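Local coordinates for exodeoxyribonuclease III (Neisseria meningitidis, PDB 2JC4), which is a metal-dependent DNA repair phosphodiesterase of the AP/ExoA family that probably removes nucleotides from the 3' ends of double-stranded DNA, at residues 110-114 against 115-119; 127-130 against 131-134; 176-179 against 180-183; 204-207 against 208-211. All coordinates share one frame; numbering follows the deposited sequence.

Contacts 1 and 2 lie on the same helix, 115-135. Contact 1 starts it and contact 2 belongs to its later turns, with centres about 23 Å apart. Contact 3 ends helix 170-180, which packs against helix 115-135. Contacts 2 and 3 touch, with V131 CG1 3.7 Å from L182 CD1. Contact 4 lies across the chain's centre from contact 2, about 36 Å between centres. The side chains of F117 and F176 each lie about 9 Å from that of N148, a predicted metal ligand. The side chain of K116 is about 12 Å from the bound magnesium ion. Those of F208 and D246 are about 8 Å apart; D246 is a metal-binding residue, without an ion in this model.

Contact 1. Residues 110-114 against 115-119; sequences EALDS and PKFKY. With 2HP (dihydrogenphosphate ion), chain G.
S114 caps the first turn of helix 115-135 by accepting a bond from K116, where the loop after strand 99-105 runs into the helix. This is an N-cap. S114 OG lies 3.0 Å from K116 N. It stands anti to the S114 backbone N (chi1 176°), which places it beside the amide of K116. The same hydroxyl donates to E110 OE1 at 2.7 Å, on the anti side of that carboxylate and somewhat out of its plane. Two bonds thus fix the rotation of the buried S114 side chain. F117 N bonds to S114 O at 2.9 Å. Before the cap, A111 to S114 form a type I beta turn, closed by S114 N on A111 O at 3.0 Å. L112 lies alongside F117 and sets its CG over one face of the ring, 3.9 Å from the centroid, in a CH-pi contact. Beyond CG, K116 runs out extended, and its NZ bonds to O1 of the dihydrogenphosphate ion at 3.0 Å. E110 OE2 is 4.1 Å from K116 NZ, beyond a salt bridge, and may still favour the ammonium electrostatically. The side chain of K116 is about 10 Å from that of Y105, the predicted active-site tyrosine. L112 and F117 also touch helix 170-180 at E172. There the F117 ring meets W175, so the capped end is packed against that helix.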
loop_
_atom_site.group_PDB
_atom_site.type_symbol
_atom_site.label_atom_id
_atom_site.label_comp_id
_atom_site.label_asym_id
_atom_site.label_seq_id
_atom_site.Cartn_x
_atom_site.Cartn_y
_atom_site.Cartn_z
ATOM N N GLU A 110 -8.099 -14.558 0.731
ATOM C CA GLU A 110 -7.879 -15.938 0.251
ATOM C C GLU A 110 -8.851 -16.383 -0.825
ATOM O O GLU A 110 -8.441 -16.692 -1.942
ATOM C CB GLU A 110 -7.896 -16.952 1.408
ATOM C CG GLU A 110 -7.393 -18.350 1.018
ATOM C CD GLU A 110 -7.139 -19.198 2.256
ATOM O OE1 GLU A 110 -8.111 -19.472 3.008
ATOM O OE2 GLU A 110 -5.975 -19.536 2.499
ATOM N N ALA A 111 -10.133 -16.441 -0.472
ATOM C CA ALA A 111 -11.209 -16.921 -1.373
ATOM C C ALA A 111 -12.507 -16.419 -0.747
ATOM O O ALA A 111 -12.567 -16.201 0.473
ATOM C CB ALA A 111 -11.226 -18.474 -1.461
ATOM N N LEU A 112 -13.531 -16.202 -1.572
ATOM C CA LEU A 112 -14.785 -15.666 -1.037
ATOM C C LEU A 112 -15.431 -16.590 -0.022
ATOM O O LEU A 112 -16.148 -16.120 0.835
ATOM C CB LEU A 112 -15.766 -15.263 -2.155
ATOM C CG LEU A 112 -15.717 -13.785 -2.520
ATOM C CD1 LEU A 112 -14.338 -13.457 -3.093
ATOM C CD2 LEU A 112 -16.832 -13.415 -3.538
ATOM N N ASP A 113 -15.127 -17.894 -0.087
ATOM C CA ASP A 113 -15.705 -18.852 0.898
ATOM C C ASP A 113 -14.748 -19.185 2.056
ATOM O O ASP A 113 -15.037 -20.061 2.893
ATOM C CB ASP A 113 -16.202 -20.126 0.197
ATOM C CG ASP A 113 -15.118 -20.809 -0.634
ATOM O OD1 ASP A 113 -13.952 -20.340 -0.609
ATOM O OD2 ASP A 113 -15.425 -21.836 -1.295
ATOM N N SER A 114 -13.628 -18.462 2.136
ATOM C CA SER A 114 -12.693 -18.629 3.253
ATOM C C SER A 114 -13.154 -17.856 4.486
ATOM O O SER A 114 -13.720 -16.755 4.361
ATOM C CB SER A 114 -11.274 -18.143 2.847
ATOM O OG SER A 114 -10.348 -18.203 3.957
ATOM N N PRO A 115 -12.871 -18.400 5.686
ATOM C CA PRO A 115 -13.059 -17.647 6.910
ATOM C C PRO A 115 -12.228 -16.357 6.908
ATOM O O PRO A 115 -12.572 -15.397 7.585
ATOM C CB PRO A 115 -12.526 -18.579 8.008
ATOM C CG PRO A 115 -12.329 -19.892 7.422
ATOM C CD PRO A 115 -12.377 -19.779 5.915
ATOM N N LYS A 116 -11.118 -16.359 6.176
ATOM C CA LYS A 116 -10.289 -15.142 6.033
ATOM C C LYS A 116 -10.998 -14.022 5.274
ATOM O O LYS A 116 -10.642 -12.876 5.411
ATOM C CB LYS A 116 -8.930 -15.478 5.415
ATOM C CG LYS A 116 -8.098 -16.401 6.276
ATOM C CD LYS A 116 -6.786 -16.781 5.610
ATOM C CE LYS A 116 -6.065 -17.765 6.525
ATOM N NZ LYS A 116 -4.682 -18.029 6.038
ATOM N N PHE A 117 -12.024 -14.349 4.495
ATOM C CA PHE A 117 -12.827 -13.332 3.831
ATOM C C PHE A 117 -13.764 -12.603 4.817
ATOM O O PHE A 117 -14.085 -11.413 4.624
ATOM C CB PHE A 117 -13.641 -13.946 2.674
ATOM C CG PHE A 117 -14.155 -12.925 1.682
ATOM C CD1 PHE A 117 -13.276 -12.317 0.791
ATOM C CD2 PHE A 117 -15.512 -12.581 1.630
ATOM C CE1 PHE A 117 -13.741 -11.413 -0.155
ATOM C CE2 PHE A 117 -15.965 -11.651 0.695
ATOM C CZ PHE A 117 -15.068 -11.072 -0.184
ATOM N N LYS A 118 -14.241 -13.319 5.857
ATOM C CA LYS A 118 -15.009 -12.653 6.917
ATOM C C LYS A 118 -14.077 -11.726 7.706
ATOM O O LYS A 118 -14.480 -10.616 8.078
ATOM C CB LYS A 118 -15.709 -13.651 7.881
ATOM C CG LYS A 118 -16.767 -14.537 7.193
ATOM C CD LYS A 118 -18.146 -14.365 7.816
ATOM C CE LYS A 118 -19.255 -14.885 6.899
ATOM N NZ LYS A 118 -19.386 -16.378 6.993
ATOM N N TYR A 119 -12.859 -12.205 7.978
ATOM C CA TYR A 119 -11.808 -11.368 8.583
ATOM C C TYR A 119 -11.617 -10.132 7.721
ATOM O O TYR A 119 -11.663 -9.025 8.233
ATOM C CB TYR A 119 -10.512 -12.147 8.789
ATOM C CG TYR A 119 -9.271 -11.361 9.211
ATOM C CD1 TYR A 119 -9.319 -10.388 10.234
ATOM C CD2 TYR A 119 -8.036 -11.628 8.608
ATOM C CE1 TYR A 119 -8.140 -9.673 10.610
ATOM C CE2 TYR A 119 -6.884 -10.945 8.972
ATOM C CZ TYR A 119 -6.952 -9.954 9.967
ATOM O OH TYR A 119 -5.797 -9.307 10.319
HETATM P P 2HP G . -2.620 -16.374 8.941
HETATM O O1 2HP G . -2.625 -16.351 7.397
HETATM O O2 2HP G . -3.972 -16.376 9.670
HETATM O O3 2HP G . -1.736 -15.084 9.390
HETATM O O4 2HP G . -1.825 -17.720 9.314
#

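Contact 2. Residues 127-130 against 131-134; sequences LTEF and VRDE
E134 folds back over the ring of F130, one turn earlier in helix 115-135. Its CB sits 3.5 Å from F130 O, the carbonyl that accepts the backbone bond of E134 N. The CG is anti to the carbonyl carbon of E134 (chi1 -70°), and a further bend (chi2 -79°) brings the chain across the ring. CG then lies over one face of F130, toward the rim and 3.7 Å from the ring centroid, a CH-pi contact. CD comes to 3.7 Å from F130 CZ. At the tip, OE2 lies 3.5 Å from F130 CE1. The carboxylate is tilted 25° to the ring plane and is offset past the rim. Its oxygens find their charged partners outside the two segments. OE1 forms a salt bridge with R100 and OE2 another with R137. Elsewhere on the helix, V131 CG2 packs beside L127 CD1 at 3.8 Å. T128 CG2 lies 3.8 Å from R132 NH2. Backbone bonds of the helix link the same residues, such as V131 N to L127 O at 2.9 Å. L127 and F130 face strand 99-105, and V131 reaches L143 of strand 141-144. The helix connects these two strands in a beta-alpha-beta unit. E134 is buried, with its CG on the F130 ring and its carboxylate paired with R100 and R137. This pairing would be expected to keep it ionised.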
loop_
_atom_site.group_PDB
_atom_site.type_symbol
_atom_site.label_atom_id
_atom_site.label_comp_id
_atom_site.label_asym_id
_atom_site.label_seq_id
_atom_site.Cartn_x
_atom_site.Cartn_y
_atom_site.Cartn_z
ATOM N N LEU A 127 -10.938 -0.429 9.434
ATOM C CA LEU A 127 -10.085 0.553 8.785
ATOM C C LEU A 127 -10.873 1.819 8.430
ATOM O O LEU A 127 -10.395 2.926 8.627
ATOM C CB LEU A 127 -9.466 -0.052 7.515
ATOM C CG LEU A 127 -8.599 0.897 6.694
ATOM C CD1 LEU A 127 -7.337 1.329 7.518
ATOM C CD2 LEU A 127 -8.202 0.261 5.382
ATOM N N THR A 128 -12.061 1.634 7.870
ATOM C CA THR A 128 -12.910 2.759 7.459
ATOM C C THR A 128 -13.149 3.718 8.639
ATOM O O THR A 128 -13.064 4.948 8.501
ATOM C CB THR A 128 -14.252 2.227 6.878
ATOM O OG1 THR A 128 -13.944 1.281 5.849
ATOM C CG2 THR A 128 -15.022 3.344 6.229
ATOM N N GLU A 129 -13.416 3.138 9.796
ATOM C CA GLU A 129 -13.679 3.920 11.017
ATOM C C GLU A 129 -12.441 4.735 11.428
ATOM O O GLU A 129 -12.515 5.919 11.764
ATOM C CB GLU A 129 -14.120 2.961 12.138
ATOM C CG GLU A 129 -15.230 3.512 12.973
ATOM C CD GLU A 129 -15.490 2.654 14.198
ATOM O OE1 GLU A 129 -14.961 2.995 15.282
ATOM O OE2 GLU A 129 -16.184 1.629 14.053
ATOM N N PHE A 130 -11.288 4.108 11.392
ATOM C CA PHE A 130 -10.066 4.794 11.784
ATOM C C PHE A 130 -9.760 5.925 10.815
ATOM O O PHE A 130 -9.455 7.054 11.237
ATOM C CB PHE A 130 -8.911 3.799 11.771
ATOM C CG PHE A 130 -7.563 4.418 11.991
ATOM C CD1 PHE A 130 -7.262 5.061 13.197
ATOM C CD2 PHE A 130 -6.571 4.296 11.025
ATOM C CE1 PHE A 130 -6.003 5.610 13.430
ATOM C CE2 PHE A 130 -5.289 4.863 11.244
ATOM C CZ PHE A 130 -5.004 5.487 12.460
ATOM N N VAL A 131 -9.807 5.606 9.521
ATOM C CA VAL A 131 -9.505 6.605 8.465
ATOM C C VAL A 131 -10.495 7.783 8.562
ATOM O O VAL A 131 -10.087 8.960 8.532
ATOM C CB VAL A 131 -9.422 5.992 7.031
ATOM C CG1 VAL A 131 -9.138 7.115 6.001
ATOM C CG2 VAL A 131 -8.301 4.948 6.935
ATOM N N ARG A 132 -11.782 7.494 8.703
ATOM C CA ARG A 132 -12.795 8.562 8.851
ATOM C C ARG A 132 -12.438 9.578 10.000
ATOM O O ARG A 132 -12.542 10.827 9.857
ATOM C CB ARG A 132 -14.139 7.925 9.164
ATOM C CG ARG A 132 -15.313 8.980 9.243
ATOM C CD ARG A 132 -16.659 8.329 9.666
ATOM N NE ARG A 132 -17.148 7.391 8.665
ATOM C CZ ARG A 132 -17.355 6.086 8.868
ATOM N NH1 ARG A 132 -17.128 5.532 10.062
ATOM N NH2 ARG A 132 -17.810 5.328 7.863
ATOM N N ASP A 133 -12.023 9.020 11.129
ATOM C CA ASP A 133 -11.635 9.787 12.297
ATOM C C ASP A 133 -10.368 10.586 12.033
ATOM O O ASP A 133 -10.302 11.805 12.352
ATOM C CB ASP A 133 -11.444 8.821 13.474
ATOM C CG ASP A 133 -10.922 9.496 14.736
ATOM O OD1 ASP A 133 -11.486 10.520 15.156
ATOM O OD2 ASP A 133 -9.937 8.983 15.311
ATOM N N GLU A 134 -9.375 9.932 11.427
ATOM C CA GLU A 134 -8.105 10.586 11.109
ATOM C C GLU A 134 -8.323 11.770 10.173
ATOM O O GLU A 134 -7.712 12.826 10.352
ATOM C CB GLU A 134 -7.101 9.589 10.502
ATOM C CG GLU A 134 -6.551 8.553 11.471
ATOM C CD GLU A 134 -5.459 9.129 12.337
ATOM O OE1 GLU A 134 -4.483 9.650 11.784
ATOM O OE2 GLU A 134 -5.584 9.079 13.564
#

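Contact 3. Residues 176-179 against 180-183; sequences FQNL and LDLG
The last turn of helix 170-180 ends here, with Q177 reaching along its outside to D181 one turn on. Q177 NE2 donates to D181 OD1 at 2.8 Å in a nearly straight bond (169°). The acceptor lies in the amide plane of Q177, but the donor comes from above the carboxylate plane. A bend of the Q177 chain at chi2 (60°) brings the amide over to D181. The other oxygen, D181 OD2, takes a bond from a water at 2.6 Å. The same water donates to N178 OD1 at 3.1 Å, while Q174 also bonds that oxygen. In the backbone, D181 N bonds to Q177 O at 2.8 Å. The turn then tightens, as L182 N bonds to L179 O, three residues back, at 3.1 Å. G183 follows with positive phi (109°), a backbone shape that suits glycine and takes the chain out of the helix. L180 CD1 packs on F176 CE2 at 3.7 Å. L179 and L182 run alongside each other, with their CD2 and CD1 methyls 4.2 Å apart. F176, L179 and L180 rest on L220 of strand 217-221, and F176 and L180 also touch D186 of strand 185-186. L179 also meets T128 of helix 115-135, and L182 meets V131 there, so the helix end is packed between sheet and helix.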
loop_
_atom_site.group_PDB
_atom_site.type_symbol
_atom_site.label_atom_id
_atom_site.label_comp_id
_atom_site.label_asym_id
_atom_site.label_seq_id
_atom_site.Cartn_x
_atom_site.Cartn_y
_atom_site.Cartn_z
ATOM N N PHE A 176 -13.826 -1.010 -1.007
ATOM C CA PHE A 176 -12.934 0.002 -1.536
ATOM C C PHE A 176 -13.704 1.320 -1.728
ATOM O O PHE A 176 -13.207 2.401 -1.376
ATOM C CB PHE A 176 -12.277 -0.477 -2.846
ATOM C CG PHE A 176 -11.308 0.530 -3.442
ATOM C CD1 PHE A 176 -10.022 0.680 -2.906
ATOM C CD2 PHE A 176 -11.689 1.341 -4.506
ATOM C CE1 PHE A 176 -9.131 1.605 -3.443
ATOM C CE2 PHE A 176 -10.785 2.273 -5.046
ATOM C CZ PHE A 176 -9.511 2.380 -4.521
ATOM N N GLN A 177 -14.924 1.223 -2.248
ATOM C CA GLN A 177 -15.772 2.412 -2.418
ATOM C C GLN A 177 -16.056 3.077 -1.072
ATOM O O GLN A 177 -16.083 4.320 -0.990
ATOM C CB GLN A 177 -17.063 2.082 -3.208
ATOM C CG GLN A 177 -17.917 3.322 -3.630
ATOM C CD GLN A 177 -17.157 4.283 -4.522
ATOM O OE1 GLN A 177 -16.615 3.875 -5.549
ATOM N NE2 GLN A 177 -17.087 5.550 -4.130
ATOM N N ASN A 178 -16.216 2.282 -0.015
ATOM C CA ASN A 178 -16.466 2.870 1.308
ATOM C C ASN A 178 -15.342 3.784 1.798
ATOM O O ASN A 178 -15.566 4.731 2.559
ATOM C CB ASN A 178 -16.760 1.796 2.345
ATOM C CG ASN A 178 -18.018 1.013 2.037
ATOM O OD1 ASN A 178 -18.855 1.466 1.276
ATOM N ND2 ASN A 178 -18.167 -0.171 2.658
ATOM N N LEU A 179 -14.115 3.491 1.390
ATOM C CA LEU A 179 -12.969 4.356 1.691
ATOM C C LEU A 179 -13.011 5.649 0.857
ATOM O O LEU A 179 -12.868 6.726 1.385
ATOM C CB LEU A 179 -11.658 3.586 1.456
ATOM C CG LEU A 179 -11.372 2.410 2.395
ATOM C CD1 LEU A 179 -10.147 1.613 1.902
ATOM C CD2 LEU A 179 -11.192 2.869 3.882
ATOM N N LEU A 180 -13.193 5.533 -0.455
ATOM C CA LEU A 180 -13.390 6.711 -1.299
ATOM C C LEU A 180 -14.514 7.639 -0.767
ATOM O O LEU A 180 -14.351 8.875 -0.785
ATOM C CB LEU A 180 -13.710 6.295 -2.742
ATOM C CG LEU A 180 -12.641 5.468 -3.481
ATOM C CD1 LEU A 180 -13.096 5.156 -4.903
ATOM C CD2 LEU A 180 -11.251 6.154 -3.470
ATOM N N ASP A 181 -15.632 7.035 -0.345
ATOM C CA ASP A 181 -16.819 7.735 0.221
ATOM C C ASP A 181 -16.535 8.556 1.508
ATOM O O ASP A 181 -17.292 9.485 1.869
ATOM C CB ASP A 181 -17.923 6.713 0.517
ATOM C CG ASP A 181 -18.561 6.151 -0.741
ATOM O OD1 ASP A 181 -18.290 6.681 -1.849
ATOM O OD2 ASP A 181 -19.338 5.162 -0.606
ATOM N N LEU A 182 -15.406 8.273 2.159
ATOM C CA LEU A 182 -14.932 9.150 3.248
ATOM C C LEU A 182 -14.551 10.559 2.776
ATOM O O LEU A 182 -14.481 11.490 3.601
ATOM C CB LEU A 182 -13.733 8.530 4.001
ATOM C CG LEU A 182 -13.973 7.136 4.561
ATOM C CD1 LEU A 182 -12.682 6.536 5.167
ATOM C CD2 LEU A 182 -15.140 7.102 5.555
ATOM N N GLY A 183 -14.295 10.702 1.472
ATOM C CA GLY A 183 -13.824 11.946 0.874
ATOM C C GLY A 183 -12.372 11.829 0.434
ATOM O O GLY A 183 -11.539 12.711 0.712
HETATM O O HOH W 1 -20.001 4.359 1.760
#

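Contact 4. Residues 204-207 against 208-211; sequences RGAM and FQRK
R210 N bonds back to A206 O at 3.2 Å and weakly to M207 O, and K211, with positive phi (74°), ends the short helix 207-210 in a Schellman motif. K211 N bonds to F208 O at 3.0 Å within that turn. The side chain of R210 folds back toward the start of the helix, bent at chi3 (68°). Its NH1 donates to G205 O at 2.7 Å. The bond is fairly straight (164°), and the oxygen lies near the guanidinium plane. The donor is slightly tilted from the carbonyl plane of G205. R210 CD also comes close to this oxygen. M207 bends at both chi2 and chi3 and puts its SD over one face of the guanidinium, 3.3 Å from R210 NH1. A206 CB lies 3.6 Å from Q209 OE1. F208 points elsewhere, packing edge-to-face with F201 and touching L236 of helix 236-239. One arginine thus ties the loop carbonyl of G205 to the last turn of the helix. Its charge would be expected to polarise that carbonyl, and the soft sulfur of M207 may be polarised in the same way.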
loop_
_atom_site.group_PDB
_atom_site.type_symbol
_atom_site.label_atom_id
_atom_site.label_comp_id
_atom_site.label_asym_id
_atom_site.label_seq_id
_atom_site.Cartn_x
_atom_site.Cartn_y
_atom_site.Cartn_z
ATOM N N ARG A 204 3.753 -17.110 -10.617
ATOM C CA ARG A 204 3.451 -18.350 -11.358
ATOM C C ARG A 204 3.007 -18.043 -12.781
ATOM O O ARG A 204 2.089 -17.236 -12.991
ATOM C CB ARG A 204 2.372 -19.194 -10.663
ATOM C CG ARG A 204 2.052 -20.489 -11.429
ATOM C CD ARG A 204 0.916 -21.285 -10.759
ATOM N NE ARG A 204 0.536 -22.469 -11.542
ATOM C CZ ARG A 204 1.282 -23.568 -11.670
ATOM N NH1 ARG A 204 2.475 -23.655 -11.078
ATOM N NH2 ARG A 204 0.844 -24.584 -12.404
ATOM N N GLY A 205 3.639 -18.684 -13.756
ATOM C CA GLY A 205 3.208 -18.535 -15.143
ATOM C C GLY A 205 3.843 -17.345 -15.846
ATOM O O GLY A 205 3.404 -16.969 -16.927
ATOM N N ALA A 206 4.869 -16.768 -15.236
ATOM C CA ALA A 206 5.579 -15.616 -15.802
ATOM C C ALA A 206 4.612 -14.470 -16.141
ATOM O O ALA A 206 4.713 -13.894 -17.207
ATOM C CB ALA A 206 6.326 -16.053 -17.074
ATOM N N MET A 207 3.675 -14.152 -15.251
ATOM C CA MET A 207 2.606 -13.212 -15.597
ATOM C C MET A 207 3.145 -11.789 -15.867
ATOM O O MET A 207 2.602 -11.057 -16.717
ATOM C CB MET A 207 1.541 -13.185 -14.485
ATOM C CG MET A 207 0.867 -14.520 -14.257
ATOM S SD MET A 207 0.071 -15.157 -15.739
ATOM C CE MET A 207 -1.548 -14.463 -15.704
ATOM N N PHE A 208 4.197 -11.395 -15.153
ATOM C CA PHE A 208 4.784 -10.062 -15.410
ATOM C C PHE A 208 5.274 -9.988 -16.856
ATOM O O PHE A 208 4.984 -9.025 -17.577
ATOM C CB PHE A 208 5.974 -9.732 -14.490
ATOM C CG PHE A 208 6.648 -8.407 -14.839
ATOM C CD1 PHE A 208 5.980 -7.196 -14.630
ATOM C CD2 PHE A 208 7.932 -8.381 -15.374
ATOM C CE1 PHE A 208 6.584 -5.960 -14.957
ATOM C CE2 PHE A 208 8.543 -7.168 -15.731
ATOM C CZ PHE A 208 7.854 -5.945 -15.518
ATOM N N GLN A 209 5.994 -11.024 -17.293
ATOM C CA GLN A 209 6.505 -11.030 -18.686
ATOM C C GLN A 209 5.374 -11.030 -19.748
ATOM O O GLN A 209 5.565 -10.596 -20.892
ATOM C CB GLN A 209 7.443 -12.223 -18.866
ATOM C CG GLN A 209 8.828 -12.085 -18.171
ATOM C CD GLN A 209 8.825 -12.447 -16.690
ATOM O OE1 GLN A 209 7.838 -12.937 -16.152
ATOM N NE2 GLN A 209 9.934 -12.189 -16.022
ATOM N N ARG A 210 4.211 -11.541 -19.352
ATOM C CA ARG A 210 2.993 -11.590 -20.195
ATOM C C ARG A 210 2.085 -10.342 -20.062
ATOM O O ARG A 210 1.098 -10.184 -20.812
ATOM C CB ARG A 210 2.232 -12.873 -19.845
ATOM C CG ARG A 210 3.058 -14.093 -20.249
ATOM C CD ARG A 210 2.642 -15.322 -19.491
ATOM N NE ARG A 210 1.301 -15.749 -19.893
ATOM C CZ ARG A 210 0.550 -16.640 -19.228
ATOM N NH1 ARG A 210 0.983 -17.201 -18.098
ATOM N NH2 ARG A 210 -0.630 -16.986 -19.723
ATOM N N LYS A 211 2.449 -9.445 -19.139
ATOM C CA LYS A 211 1.713 -8.171 -18.907
ATOM C C LYS A 211 0.361 -8.382 -18.184
ATOM O O LYS A 211 -0.539 -7.529 -18.254
ATOM C CB LYS A 211 1.491 -7.391 -20.223
ATOM C CG LYS A 211 2.731 -7.188 -21.119
ATOM C CD LYS A 211 2.474 -6.171 -22.276
ATOM C CE LYS A 211 2.477 -4.722 -21.791
ATOM N NZ LYS A 211 3.825 -4.232 -21.400
#